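Local coordinates for protein polysaccharide deacetylase (Bacillus anthracis, PDB 2J13) that probably removes acetyl groups from cell-wall peptidoglycan as a zinc-dependent family 4 carbohydrate esterase, at residues D98-M103 and K141-K146; I110-W115 and T133-E138. All blocks are in the same frame, centred on the assembly; numbering follows the deposited sequence. Where two conformers were deposited one is given.

Contact 1: residues D98-M103 and K141-K146; sequences DLLLRM and KVTGQK
L100 lays its isobutyl end across V142 and T143, crossing both side chains at about a right angle. Its CG stands anti to the backbone N (chi1 -160°), which carries the branch off helix 97-105 toward the end of helix 125-143. There CD2 of L100 meets CG1 of V142 at 3.7 Å, while CG of L100 rests against CG2 of T143, also at 3.7 Å. The next residue, L101, starts along the flank of its helix, with CG anti to the carbonyl carbon, yet its CD2 methyl reaches the neighbouring backbone: it lies 3.6 Å from the carbonyl O of V142 and 4.0 Å from CA of T143. Between the two segments the CA atoms come nearest at L101 and T143, 5.8 Å apart. What meets here is a helix flank and a helix C-terminus, from helices 97-105 and 125-143 of the NodB-type deacetylase domain, which these segments join through branched aliphatic groups and without a polar bond. T143 is divided in its roles. Its methyl serves the apolar seam, while OG1 sits in the crowded position between backbone N and carbonyl carbon (chi1 72°) and accepts a nearly straight bond from the backbone N of Q145, 3.1 Å long and 171° at the hydrogen. This is an ST turn, and the same hydroxyl also bonds the carbonyl O of I139, one helical turn back. G144, between T143 and Q145 and with positive phi, is the first residue to leave the helix. I110 of strand 109-112 also touches both L100 and T143, and I93 of helix 90-95 packs on L100. On the far flank of helix 97-105, R102 forms salt bridges with E106 and D75.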
loop_
_atom_site.group_PDB
_atom_site.type_symbol
_atom_site.label_atom_id
_atom_site.label_comp_id
_atom_site.label_asym_id
_atom_site.label_seq_id
_atom_site.Cartn_x
_atom_site.Cartn_y
_atom_site.Cartn_z
ATOM N N ASP A 98 -14.372 -2.918 12.408
ATOM C CA ASP A 98 -14.910 -4.160 11.874
ATOM C C ASP A 98 -14.339 -4.526 10.501
ATOM O O ASP A 98 -14.006 -5.682 10.265
ATOM C CB ASP A 98 -16.442 -4.092 11.856
ATOM C CG ASP A 98 -17.034 -4.159 13.247
ATOM O OD1 ASP A 98 -16.346 -4.640 14.190
ATOM O OD2 ASP A 98 -18.195 -3.724 13.392
ATOM N N LEU A 99 -14.180 -3.531 9.627
ATOM C CA LEU A 99 -13.547 -3.753 8.320
ATOM C C LEU A 99 -12.074 -4.150 8.494
ATOM O O LEU A 99 -11.581 -5.039 7.807
ATOM C CB LEU A 99 -13.706 -2.529 7.411
ATOM C CG LEU A 99 -15.101 -2.380 6.807
ATOM C CD1 LEU A 99 -15.249 -0.990 6.168
ATOM C CD2 LEU A 99 -15.415 -3.490 5.805
ATOM N N LEU A 100 -11.376 -3.514 9.439
ATOM C CA LEU A 100 -10.013 -3.865 9.739
ATOM C C LEU A 100 -9.868 -5.347 10.126
ATOM O O LEU A 100 -8.985 -6.041 9.662
ATOM C CB LEU A 100 -9.518 -2.929 10.831
ATOM C CG LEU A 100 -8.039 -2.732 11.059
ATOM C CD1 LEU A 100 -7.360 -2.009 9.897
ATOM C CD2 LEU A 100 -7.906 -1.932 12.338
ATOM N N LEU A 101 -10.785 -5.831 10.978
ATOM C CA LEU A 101 -10.784 -7.207 11.367
ATOM C C LEU A 101 -11.082 -8.144 10.195
ATOM O O LEU A 101 -10.534 -9.234 10.145
ATOM C CB LEU A 101 -11.766 -7.403 12.528
ATOM C CG LEU A 101 -11.221 -6.742 13.798
ATOM C CD1 LEU A 101 -12.284 -6.703 14.881
ATOM C CD2 LEU A 101 -10.002 -7.508 14.286
ATOM N N ARG A 102 -11.940 -7.737 9.271
ATOM C CA ARG A 102 -12.143 -8.520 8.028
ATOM C C ARG A 102 -10.850 -8.619 7.240
ATOM O O ARG A 102 -10.517 -9.639 6.665
ATOM C CB ARG A 102 -13.210 -7.884 7.132
ATOM C CG ARG A 102 -14.650 -8.035 7.640
ATOM C CD ARG A 102 -15.659 -7.796 6.565
ATOM N NE ARG A 102 -15.551 -8.784 5.497
ATOM C CZ ARG A 102 -16.142 -8.674 4.313
ATOM N NH1 ARG A 102 -16.906 -7.637 4.034
ATOM N NH2 ARG A 102 -15.971 -9.616 3.403
ATOM N N MET A 103 -10.098 -7.527 7.171
ATOM C CA MET A 103 -8.859 -7.567 6.424
ATOM C C MET A 103 -7.911 -8.648 6.958
ATOM O O MET A 103 -7.365 -9.455 6.194
ATOM C CB MET A 103 -8.210 -6.177 6.445
ATOM C CG MET A 103 -8.983 -5.126 5.654
ATOM S SD MET A 103 -8.307 -3.472 6.051
ATOM C CE MET A 103 -9.532 -2.390 5.286
ATOM N N LYS A 141 -2.262 -4.256 17.943
ATOM C CA LYS A 141 -3.154 -4.421 19.144
ATOM C C LYS A 141 -4.593 -4.742 18.727
ATOM O O LYS A 141 -5.235 -5.604 19.339
ATOM C CB LYS A 141 -3.187 -3.153 19.963
ATOM C CG LYS A 141 -1.907 -2.821 20.674
ATOM C CD LYS A 141 -1.557 -3.824 21.773
ATOM C CE LYS A 141 -0.450 -3.334 22.704
ATOM N NZ LYS A 141 0.089 -4.431 23.587
ATOM N N VAL A 142 -5.102 -4.059 17.692
ATOM C CA VAL A 142 -6.493 -4.207 17.269
ATOM C C VAL A 142 -6.717 -5.531 16.547
ATOM O O VAL A 142 -7.732 -6.244 16.800
ATOM C CB VAL A 142 -6.983 -3.017 16.439
ATOM C CG1 VAL A 142 -8.310 -3.313 15.794
ATOM C CG2 VAL A 142 -7.066 -1.752 17.284
ATOM N N THR A 143 -5.804 -5.912 15.663
ATOM C CA THR A 143 -6.084 -7.062 14.789
ATOM C C THR A 143 -5.298 -8.317 15.080
ATOM O O THR A 143 -5.688 -9.408 14.651
ATOM C CB THR A 143 -5.780 -6.723 13.310
ATOM O OG1 THR A 143 -4.368 -6.653 13.129
ATOM C CG2 THR A 143 -6.426 -5.464 12.912
ATOM N N GLY A 144 -4.194 -8.182 15.806
ATOM C CA GLY A 144 -3.256 -9.251 16.004
ATOM C C GLY A 144 -2.334 -9.625 14.885
ATOM O O GLY A 144 -1.578 -10.564 15.020
ATOM N N GLN A 145 -2.313 -8.837 13.800
ATOM C CA GLN A 145 -1.293 -9.014 12.789
ATOM C C GLN A 145 0.076 -8.921 13.452
ATOM O O GLN A 145 0.362 -7.975 14.224
ATOM C CB GLN A 145 -1.440 -7.931 11.706
ATOM C CG GLN A 145 -0.484 -8.100 10.558
ATOM C CD GLN A 145 -0.811 -7.142 9.430
ATOM O OE1 GLN A 145 -1.837 -7.296 8.763
ATOM N NE2 GLN A 145 0.072 -6.173 9.188
ATOM N N LYS A 146 0.945 -9.857 13.112
ATOM C CA LYS A 146 2.233 -10.010 13.797
ATOM C C LYS A 146 3.223 -8.902 13.487
ATOM O O LYS A 146 3.891 -8.383 14.391
ATOM C CB LYS A 146 2.851 -11.357 13.427
ATOM C CG LYS A 146 4.156 -11.681 14.136
ATOM C CD LYS A 146 4.845 -12.862 13.484
ATOM C CE LYS A 146 6.201 -13.147 14.105
ATOM N NZ LYS A 146 6.943 -14.150 13.286
#

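Contact 2: residues I110-W115 and T133-E138; sequences IGNHSW and TSVTEE. With ZN (zinc ion), chain B.
With chi1 near -169° in both N112 and W115, CG stands anti to the backbone N, and the two side chains reach helix 125-143 on either side of V135. The amide of N112 crosses V135 obliquely, OD1 lying 3.5 Å from CB of V135. That oxygen also accepts from the backbone N of S114 at 2.9 Å, nearly along the C=O axis, closing an Asx turn that bends the chain as it leaves strand 109-112. The other end of the amide, ND2, gives a weak, bent bond to OG1 of T136 at 3.0 Å (130° at the hydrogen) and a further one to the carbonyl O of L132; OG1 of T136 is held in turn by the hydroxyl of Y171. The buried amide is thus fixed in rotation from both ends. V135 sends CG2 into the turn, 3.3 Å from the backbone N of W115, a tight fit of methyl against peptide. This turn follows strand 109-112, which pairs in parallel with strand 84-88 in the NodB-type domain, and supplies a zinc ligand: H113, its CB directed away from the helix, binds the ion through NE2 at 2.0 Å, and H117 NE2 binds the same ion. ND1 of H113 bonds the carbonyl O of R152, which would orient the imidazole and perhaps strengthen its donation to the metal. OG of S114 donates to the carbonyl O of H113, on a lone pair in the carbonyl plane; S114 thus grips the backbone of the ligand residue, and N112 in turn holds S114 N. Beyond the turn, CE3 of W115 lies 3.3 Å from OG of S134, which is bonded to the carbonyl O of E130. CB of E138 meets the indole at its edge, 4.0 Å from CZ3.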
loop_
_atom_site.group_PDB
_atom_site.type_symbol
_atom_site.label_atom_id
_atom_site.label_comp_id
_atom_site.label_asym_id
_atom_site.label_seq_id
_atom_site.Cartn_x
_atom_site.Cartn_y
_atom_site.Cartn_z
ATOM N N ILE A 110 -2.353 -5.786 6.305
ATOM C CA ILE A 110 -2.682 -4.409 6.642
ATOM C C ILE A 110 -1.378 -3.614 6.672
ATOM O O ILE A 110 -0.419 -3.964 7.401
ATOM C CB ILE A 110 -3.423 -4.283 7.994
ATOM C CG1 ILE A 110 -4.692 -5.144 8.007
ATOM C CG2 ILE A 110 -3.792 -2.848 8.282
ATOM C CD1 ILE A 110 -5.275 -5.228 9.439
ATOM N N GLY A 111 -1.316 -2.598 5.813
ATOM C CA GLY A 111 -0.152 -1.710 5.750
ATOM C C GLY A 111 -0.385 -0.405 6.475
ATOM O O GLY A 111 -1.477 -0.090 6.870
ATOM N N ASN A 112 0.686 0.370 6.577
ATOM C CA ASN A 112 0.746 1.589 7.337
ATOM C C ASN A 112 0.683 2.813 6.413
ATOM O O ASN A 112 1.604 3.005 5.598
ATOM C CB ASN A 112 2.048 1.588 8.124
ATOM C CG ASN A 112 2.134 2.679 9.167
ATOM O OD1 ASN A 112 1.605 3.786 8.999
ATOM N ND2 ASN A 112 2.819 2.361 10.290
ATOM N N HIS A 113 -0.360 3.635 6.546
ATOM C CA HIS A 113 -0.538 4.843 5.740
ATOM C C HIS A 113 -0.477 6.105 6.624
ATOM O O HIS A 113 -0.942 7.161 6.211
ATOM C CB HIS A 113 -1.855 4.792 4.974
ATOM C CG HIS A 113 -1.949 5.677 3.771
ATOM N ND1 HIS A 113 -0.910 5.884 2.894
ATOM C CD2 HIS A 113 -3.008 6.347 3.267
ATOM C CE1 HIS A 113 -1.316 6.699 1.926
ATOM N NE2 HIS A 113 -2.584 6.998 2.129
ATOM N N SER A 114 0.084 5.958 7.824
ATOM C CA SER A 114 0.268 7.029 8.845
ATOM C C SER A 114 -0.955 7.389 9.667
ATOM O O SER A 114 -2.087 7.174 9.257
ATOM C CB SER A 114 0.805 8.319 8.199
ATOM O OG SER A 114 -0.254 9.133 7.774
ATOM N N TRP A 115 -0.726 7.936 10.858
ATOM C CA TRP A 115 -1.832 8.235 11.757
ATOM C C TRP A 115 -2.791 9.283 11.221
ATOM O O TRP A 115 -3.992 9.048 11.155
ATOM C CB TRP A 115 -1.319 8.634 13.143
ATOM C CG TRP A 115 -2.465 8.668 14.101
ATOM C CD1 TRP A 115 -3.232 9.750 14.434
ATOM C CD2 TRP A 115 -3.060 7.538 14.745
ATOM N NE1 TRP A 115 -4.257 9.356 15.282
ATOM C CE2 TRP A 115 -4.174 8.005 15.469
ATOM C CE3 TRP A 115 -2.750 6.169 14.776
ATOM C CZ2 TRP A 115 -4.982 7.149 16.234
ATOM C CZ3 TRP A 115 -3.560 5.320 15.525
ATOM C CH2 TRP A 115 -4.653 5.820 16.241
ATOM N N THR A 133 4.729 4.829 14.072
ATOM C CA THR A 133 4.681 3.899 15.200
ATOM C C THR A 133 3.277 3.767 15.754
ATOM O O THR A 133 2.867 2.644 16.122
ATOM C CB THR A 133 5.648 4.329 16.317
ATOM O OG1 THR A 133 6.988 4.398 15.778
ATOM C CG2 THR A 133 5.602 3.307 17.463
ATOM N N SER A 134 2.525 4.849 15.814
ATOM C CA SER A 134 1.161 4.796 16.331
ATOM C C SER A 134 0.259 3.860 15.522
ATOM O O SER A 134 -0.513 3.078 16.098
ATOM C CB SER A 134 0.545 6.178 16.463
ATOM O OG SER A 134 0.475 6.849 15.251
ATOM N N VAL A 135 0.338 3.923 14.202
ATOM C CA VAL A 135 -0.414 3.013 13.350
ATOM C C VAL A 135 0.048 1.582 13.500
ATOM O O VAL A 135 -0.787 0.663 13.574
ATOM C CB VAL A 135 -0.372 3.442 11.826
ATOM C CG1 VAL A 135 -1.000 2.392 10.899
ATOM C CG2 VAL A 135 -1.087 4.733 11.629
ATOM N N THR A 136 1.348 1.349 13.528
ATOM C CA THR A 136 1.880 -0.008 13.652
ATOM C C THR A 136 1.388 -0.672 14.929
ATOM O O THR A 136 0.854 -1.773 14.909
ATOM C CB THR A 136 3.401 -0.039 13.576
ATOM O OG1 THR A 136 3.792 0.318 12.233
ATOM C CG2 THR A 136 3.945 -1.432 13.899
ATOM N N GLU A 137 1.519 0.057 16.017
ATOM C CA GLU A 137 1.066 -0.469 17.320
ATOM C C GLU A 137 -0.448 -0.691 17.324
ATOM O O GLU A 137 -0.942 -1.705 17.876
ATOM C CB GLU A 137 1.490 0.489 18.427
ATOM C CG GLU A 137 3.003 0.577 18.584
ATOM C CD GLU A 137 3.461 1.487 19.715
ATOM O OE1 GLU A 137 2.649 2.235 20.292
ATOM O OE2 GLU A 137 4.682 1.454 19.990
ATOM N N GLU A 138 -1.218 0.221 16.742
ATOM C CA GLU A 138 -2.674 0.067 16.675
ATOM C C GLU A 138 -3.079 -1.130 15.807
ATOM O O GLU A 138 -3.973 -1.914 16.201
ATOM C CB GLU A 138 -3.325 1.346 16.185
ATOM C CG GLU A 138 -4.756 1.529 16.502
ATOM C CD GLU A 138 -5.023 1.863 17.999
ATOM O OE1 GLU A 138 -4.181 2.524 18.678
ATOM O OE2 GLU A 138 -6.093 1.470 18.493
HETATM ZN ZN ZN B . -3.589 8.518 1.246
#

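In the fold
Helix 125-143 serves both contacts: its middle backs the turn that holds the zinc ligand H113 in contact 2, and its last residues meet helix 97-105 in contact 1. Both are partly buried, but contact 1 lies farther out, its centre about 16 Å from the chain centre against 12 Å. Its seam is small (183 Å² against 343 Å²) and aliphatic, whereas contact 2 mixes a methyl-to-peptide fit with buried polar groups next to the metal site. Strand 109-112, which follows helix 97-105 in the chain, ties the two together. CD1 of I110 packs 3.7 Å from CG2 of T143, and NE2 of Q145 probably hydrogen-bonds the carbonyl O of I110 at 2.9 Å.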